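Local coordinates for protein thermoresistant glucokinase (Janibacter sp. HTCC2649, PDB 4EUN) that probably transfers phosphate from ATP to gluconate or a related sugar, as a P-loop carbohydrate kinase of the gluconokinase class, at residues A[54-59]-A[100-105]; A[110-115]-A[161-166]. All coordinates share one frame; numbering follows the deposited sequence.

Contact 1 (A[54-59]-A[100-105]); sequences GLEFAE and AGVSTI
Glu-56 and Ile-105 carry the main-chain ladder that joins two neighbouring strands. Glu-56 N gives its hydrogen to Ser-103 O at 2.9 Å in an almost straight bond (176° at the hydrogen), and Glu-56 O receives Ile-105 N at 2.8 Å. Ala-58 N then reaches Ile-105 O at 3.0 Å. Beside this N-H bond the same oxygen has a weaker CA-H...O contact, with Phe-57 CA 3.2 Å from Ile-105 O. This staggered pattern marks the strands as parallel, with Glu-56 level with Thr-104 and Phe-57 with Ile-105. They are the outermost strand within this chain and its neighbour in a parallel sheet of order 2-3-1-4-5, consistent with a P-loop kinase, connected by a beta-alpha-beta crossover that runs through helices 66-73 and 80-99. Helix 80-99 ends in a Schellman motif whose C-prime residue, Gly-101, has positive phi, where a CB would jam against the preceding carbonyl O.

Apolar contacts gather on the side of Phe-57 and Ile-105, which is packed by helix 42-53. The branched Ile-105 lies crosswise to Leu-55, its CG2 3.9 Å from Leu-55 CB, while Phe-57 CB stands 4.3 Å from the same methyl, Ile-105 CG2. Leu-55 also lays its CD1 3.8 Å from Ser-103 CB. The small Ser-103 turns its hydroxyl to Arg-30 N.

Polar ends occupy the face of Glu-56 and Thr-104, beneath Trp-93 and Arg-97 of helix 80-99. With CG anti to the backbone N (chi1 178°) and the chain fully extended, the carboxylate of Glu-56 is carried to Val-102, its OE1 3.7 Å from Val-102 CG1. OE1 also forms a salt bridge with Arg-97, which would offset its buried charge. Thr-104 gives the sheet a beta-branched residue and bonds through OG1 to His-31 ND1.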
loop_
_atom_site.group_PDB
_atom_site.type_symbol
_atom_site.label_atom_id
_atom_site.label_comp_id
_atom_site.label_asym_id
_atom_site.label_seq_id
_atom_site.Cartn_x
_atom_site.Cartn_y
_atom_site.Cartn_z
ATOM N N GLY A 54 11.218 7.852 4.732
ATOM C CA GLY A 54 10.058 8.516 5.295
ATOM C C GLY A 54 8.988 8.900 4.286
ATOM O O GLY A 54 8.019 9.576 4.639
ATOM N N LEU A 55 9.157 8.479 3.031
ATOM C CA LEU A 55 8.153 8.754 2.011
ATOM C C LEU A 55 6.852 8.023 2.359
ATOM O O LEU A 55 6.890 6.900 2.871
ATOM C CB LEU A 55 8.652 8.305 0.637
ATOM C CG LEU A 55 9.408 9.307 -0.239
ATOM C CD1 LEU A 55 10.443 10.088 0.523
ATOM C CD2 LEU A 55 10.058 8.563 -1.399
ATOM N N GLU A 56 5.705 8.649 2.093
ATOM C CA GLU A 56 4.425 7.988 2.370
ATOM C C GLU A 56 4.109 7.015 1.254
ATOM O O GLU A 56 4.015 7.415 0.104
ATOM C CB GLU A 56 3.269 8.983 2.442
ATOM C CG GLU A 56 1.939 8.265 2.679
ATOM C CD GLU A 56 0.743 9.183 2.764
ATOM O OE1 GLU A 56 0.914 10.420 2.677
ATOM O OE2 GLU A 56 -0.382 8.647 2.927
ATOM N N PHE A 57 3.892 5.756 1.615
ATOM C CA PHE A 57 3.604 4.726 0.622
ATOM C C PHE A 57 2.109 4.635 0.349
ATOM O O PHE A 57 1.297 4.644 1.270
ATOM C CB PHE A 57 4.134 3.378 1.127
ATOM C CG PHE A 57 3.630 2.191 0.353
ATOM C CD1 PHE A 57 3.907 2.051 -1.001
ATOM C CD2 PHE A 57 2.902 1.202 0.989
ATOM C CE1 PHE A 57 3.439 0.957 -1.696
ATOM C CE2 PHE A 57 2.446 0.100 0.296
ATOM C CZ PHE A 57 2.716 -0.021 -1.049
ATOM N N ALA A 58 1.747 4.542 -0.929
ATOM C CA ALA A 58 0.366 4.245 -1.300
ATOM C C ALA A 58 0.340 3.321 -2.507
ATOM O O ALA A 58 1.234 3.345 -3.347
ATOM C CB ALA A 58 -0.397 5.513 -1.611
ATOM N N GLU A 59 -0.718 2.524 -2.584
ATOM C CA GLU A 59 -0.922 1.597 -3.680
ATOM C C GLU A 59 -1.901 2.236 -4.654
ATOM O O GLU A 59 -3.041 2.511 -4.286
ATOM C CB GLU A 59 -1.512 0.312 -3.107
ATOM C CG GLU A 59 -0.816 -0.934 -3.583
ATOM C CD GLU A 59 -1.063 -1.180 -5.048
ATOM O OE1 GLU A 59 -0.127 -1.620 -5.749
ATOM O OE2 GLU A 59 -2.201 -0.928 -5.501
ATOM N N ALA A 100 1.232 20.135 1.410
ATOM C CA ALA A 100 1.282 20.051 2.870
ATOM C C ALA A 100 2.656 19.589 3.346
ATOM O O ALA A 100 2.840 19.305 4.531
ATOM C CB ALA A 100 0.199 19.109 3.384
ATOM N N GLY A 101 3.607 19.483 2.419
ATOM C CA GLY A 101 4.976 19.160 2.772
ATOM C C GLY A 101 5.271 17.677 2.868
ATOM O O GLY A 101 6.342 17.285 3.350
ATOM N N VAL A 102 4.348 16.854 2.370
ATOM C CA VAL A 102 4.462 15.401 2.477
ATOM C C VAL A 102 5.023 14.788 1.185
ATOM O O VAL A 102 4.487 15.011 0.100
ATOM C CB VAL A 102 3.092 14.749 2.786
ATOM C CG1 VAL A 102 3.235 13.248 2.949
ATOM C CG2 VAL A 102 2.462 15.346 4.032
ATOM N N SER A 103 6.102 14.020 1.312
ATOM C CA SER A 103 6.708 13.320 0.183
ATOM C C SER A 103 6.092 11.929 0.067
ATOM O O SER A 103 5.691 11.336 1.075
ATOM C CB SER A 103 8.211 13.197 0.375
ATOM O OG SER A 103 8.834 14.471 0.305
ATOM N N THR A 104 6.025 11.406 -1.159
ATOM C CA THR A 104 5.247 10.195 -1.425
ATOM C C THR A 104 5.968 9.196 -2.333
ATOM O O THR A 104 6.830 9.577 -3.126
ATOM C CB THR A 104 3.895 10.535 -2.103
ATOM O OG1 THR A 104 4.141 11.109 -3.397
ATOM C CG2 THR A 104 3.089 11.529 -1.250
ATOM N N ILE A 105 5.596 7.923 -2.202
ATOM C CA ILE A 105 5.980 6.891 -3.163
ATOM C C ILE A 105 4.770 5.999 -3.405
ATOM O O ILE A 105 4.146 5.498 -2.467
ATOM C CB ILE A 105 7.224 6.083 -2.707
ATOM C CG1 ILE A 105 7.624 5.053 -3.764
ATOM C CG2 ILE A 105 7.010 5.412 -1.328
ATOM C CD1 ILE A 105 9.032 4.501 -3.539
#

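Contact 2 (A[110-115]-A[161-166]); sequences ALKRTY and TLEALE
The backbones come closest where Ala-110 and Leu-162 bring their CA atoms to 4.6 Å, and Glu-163 N bonds to Leu-111 O at 3.2 Å. The first segment is the connection from strand 104-108 into helix 113-119 in what is probably a P-loop kinase fold, with Lys-112 at the N-cap position. The second is the loop that leaves helix 155-161.

Glu-163 places its carboxylate at the start of helix 113-119. There OE1 takes Arg-113 N at 2.9 Å, approached from well above the carboxylate plane. The next amide, Thr-114 N, is served through a water: it donates to the water oxygen at 3.0 Å, and the water in turn donates to Glu-163 OE1 at 2.8 Å. An acidic residue suits this place, where the helix end presents amide hydrogens and would probably stabilise the negative charge.

Arg-113 is long enough to reach on to Glu-166. Its chain bends at chi2 (75°) and brings its CD near Glu-166 OE1, the two chains crossing at a slant; the same OE1 forms a salt bridge with Arg-113 NH1 at 2.9 Å. The guanidinium and carboxylate planes are 55° apart and the hydrogen bond within the pair is weak; Asp-168 also pairs with NH1, and Asp-117 with NE.

On the apolar side, Ala-110 is small enough to let the loop come close, its CB 3.8 Å from Leu-162 CB. Thr-161 CG2 lies against Lys-112 CG and near Tyr-115 CE2, while OG1 bonds back to Ser-157 O. Lys-112 passes obliquely across Glu-163 on its way to a salt bridge with Asp-80, which also accepts from Tyr-115 OH. At its root, Lys-112 CB sits over the centre of the Tyr-115 ring, 3.8 Å above the plane.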
loop_
_atom_site.group_PDB
_atom_site.type_symbol
_atom_site.label_atom_id
_atom_site.label_comp_id
_atom_site.label_asym_id
_atom_site.label_seq_id
_atom_site.Cartn_x
_atom_site.Cartn_y
_atom_site.Cartn_z
ATOM N N ALA A 110 1.369 -0.910 -15.374
ATOM C CA ALA A 110 2.020 -0.415 -16.588
ATOM C C ALA A 110 1.530 0.976 -16.972
ATOM O O ALA A 110 0.330 1.254 -16.938
ATOM C CB ALA A 110 1.797 -1.366 -17.725
ATOM N N LEU A 111 2.459 1.848 -17.344
ATOM C CA LEU A 111 2.078 3.175 -17.788
ATOM C C LEU A 111 2.669 3.507 -19.150
ATOM O O LEU A 111 3.837 3.200 -19.436
ATOM C CB LEU A 111 2.581 4.216 -16.811
ATOM C CG LEU A 111 2.154 4.062 -15.357
ATOM C CD1 LEU A 111 2.937 5.047 -14.509
ATOM C CD2 LEU A 111 0.667 4.297 -15.240
ATOM N N LYS A 112 1.852 4.152 -19.976
ATOM C CA LYS A 112 2.309 4.774 -21.196
ATOM C C LYS A 112 2.986 6.087 -20.856
ATOM O O LYS A 112 2.750 6.639 -19.787
ATOM C CB LYS A 112 1.112 5.062 -22.095
ATOM C CG LYS A 112 0.362 3.830 -22.565
ATOM C CD LYS A 112 -0.689 4.236 -23.604
ATOM C CE LYS A 112 -1.528 3.049 -24.052
ATOM N NZ LYS A 112 -2.489 3.450 -25.122
ATOM N N ARG A 113 3.803 6.596 -21.776
ATOM C CA ARG A 113 4.381 7.932 -21.634
ATOM C C ARG A 113 3.333 9.003 -21.354
ATOM O O ARG A 113 3.502 9.817 -20.444
ATOM C CB ARG A 113 5.156 8.308 -22.901
ATOM C CG ARG A 113 5.448 9.806 -23.024
ATOM C CD ARG A 113 6.547 10.193 -22.072
ATOM N NE ARG A 113 6.632 11.636 -21.845
ATOM C CZ ARG A 113 7.690 12.379 -22.144
ATOM N NH1 ARG A 113 8.761 11.823 -22.698
ATOM N NH2 ARG A 113 7.679 13.678 -21.884
ATOM N N THR A 114 2.250 9.010 -22.128
ATOM C CA THR A 114 1.164 9.974 -21.898
ATOM C C THR A 114 0.562 9.876 -20.491
ATOM O O THR A 114 0.101 10.883 -19.950
ATOM C CB THR A 114 0.026 9.822 -22.916
ATOM O OG1 THR A 114 -0.444 8.470 -22.902
ATOM C CG2 THR A 114 0.499 10.184 -24.317
ATOM N N TYR A 115 0.527 8.670 -19.918
ATOM C CA TYR A 115 0.020 8.504 -18.554
ATOM C C TYR A 115 0.963 9.180 -17.571
ATOM O O TYR A 115 0.518 9.822 -16.611
ATOM C CB TYR A 115 -0.092 7.027 -18.154
ATOM C CG TYR A 115 -1.031 6.179 -18.981
ATOM C CD1 TYR A 115 -1.824 6.727 -19.987
ATOM C CD2 TYR A 115 -1.123 4.814 -18.750
ATOM C CE1 TYR A 115 -2.672 5.926 -20.743
ATOM C CE2 TYR A 115 -1.958 4.012 -19.503
ATOM C CZ TYR A 115 -2.735 4.573 -20.491
ATOM O OH TYR A 115 -3.583 3.764 -21.240
ATOM N N THR A 161 1.507 -2.147 -22.812
ATOM C CA THR A 161 1.162 -0.808 -22.314
ATOM C C THR A 161 2.367 -0.099 -21.689
ATOM O O THR A 161 2.462 1.131 -21.698
ATOM C CB THR A 161 0.012 -0.905 -21.271
ATOM O OG1 THR A 161 -1.158 -1.440 -21.907
ATOM C CG2 THR A 161 -0.320 0.454 -20.658
ATOM N N LEU A 162 3.288 -0.895 -21.158
ATOM C CA LEU A 162 4.458 -0.388 -20.449
ATOM C C LEU A 162 5.485 0.182 -21.428
ATOM O O LEU A 162 6.303 -0.559 -21.981
ATOM C CB LEU A 162 5.065 -1.521 -19.615
ATOM C CG LEU A 162 6.110 -1.164 -18.564
ATOM C CD1 LEU A 162 5.675 0.058 -17.863
ATOM C CD2 LEU A 162 6.286 -2.278 -17.557
ATOM N N GLU A 163 5.435 1.498 -21.638
ATOM C CA GLU A 163 6.335 2.187 -22.568
ATOM C C GLU A 163 7.633 2.584 -21.874
ATOM O O GLU A 163 7.606 3.113 -20.764
ATOM C CB GLU A 163 5.649 3.421 -23.178
ATOM C CG GLU A 163 4.481 3.052 -24.096
ATOM C CD GLU A 163 3.720 4.238 -24.650
ATOM O OE1 GLU A 163 4.072 5.409 -24.366
ATOM O OE2 GLU A 163 2.737 3.994 -25.388
ATOM N N ALA A 164 8.763 2.320 -22.529
ATOM C CA ALA A 164 10.078 2.630 -21.965
ATOM C C ALA A 164 10.166 4.077 -21.504
ATOM O O ALA A 164 9.588 4.982 -22.130
ATOM C CB ALA A 164 11.172 2.346 -22.992
ATOM N N LEU A 165 10.880 4.304 -20.405
ATOM C CA LEU A 165 11.178 5.678 -20.008
ATOM C C LEU A 165 11.967 6.380 -21.117
ATOM O O LEU A 165 12.876 5.801 -21.726
ATOM C CB LEU A 165 11.948 5.715 -18.687
ATOM C CG LEU A 165 11.128 5.325 -17.460
ATOM C CD1 LEU A 165 12.056 5.020 -16.314
ATOM C CD2 LEU A 165 10.176 6.447 -17.086
ATOM N N GLU A 166 11.595 7.626 -21.384
ATOM C CA GLU A 166 12.176 8.406 -22.472
ATOM C C GLU A 166 13.182 9.424 -21.911
ATOM O O GLU A 166 13.139 9.739 -20.714
ATOM C CB GLU A 166 11.049 9.056 -23.301
ATOM C CG GLU A 166 10.079 8.006 -23.871
ATOM C CD GLU A 166 8.884 8.579 -24.631
ATOM O OE1 GLU A 166 8.777 9.814 -24.765
ATOM O OE2 GLU A 166 8.041 7.773 -25.089
HETATM O O HOH W 1 2.288 7.486 -24.720
#

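Overall arrangement
Contact 1 and contact 2 follow one another along the chain and lie on opposite sides of its centre. Their centres are about 22 Å apart and their nearest atoms about 10 Å, so they do not touch. Strand 104-108 links them: contact 1 holds its beginning against strand 56-59, and contact 2 lies at the turn that follows its end, where helix 113-119 begins. Helix 80-99 meets both, with Trp-93 and Arg-97 at contact 1 and Arg-83 and Trp-84 at contact 2. Each contact also borders what is probably the phosphate-binding P-loop, through Phe-57 in contact 1 and Leu-162 in contact 2. Only contact 1 lies beside the second subunit.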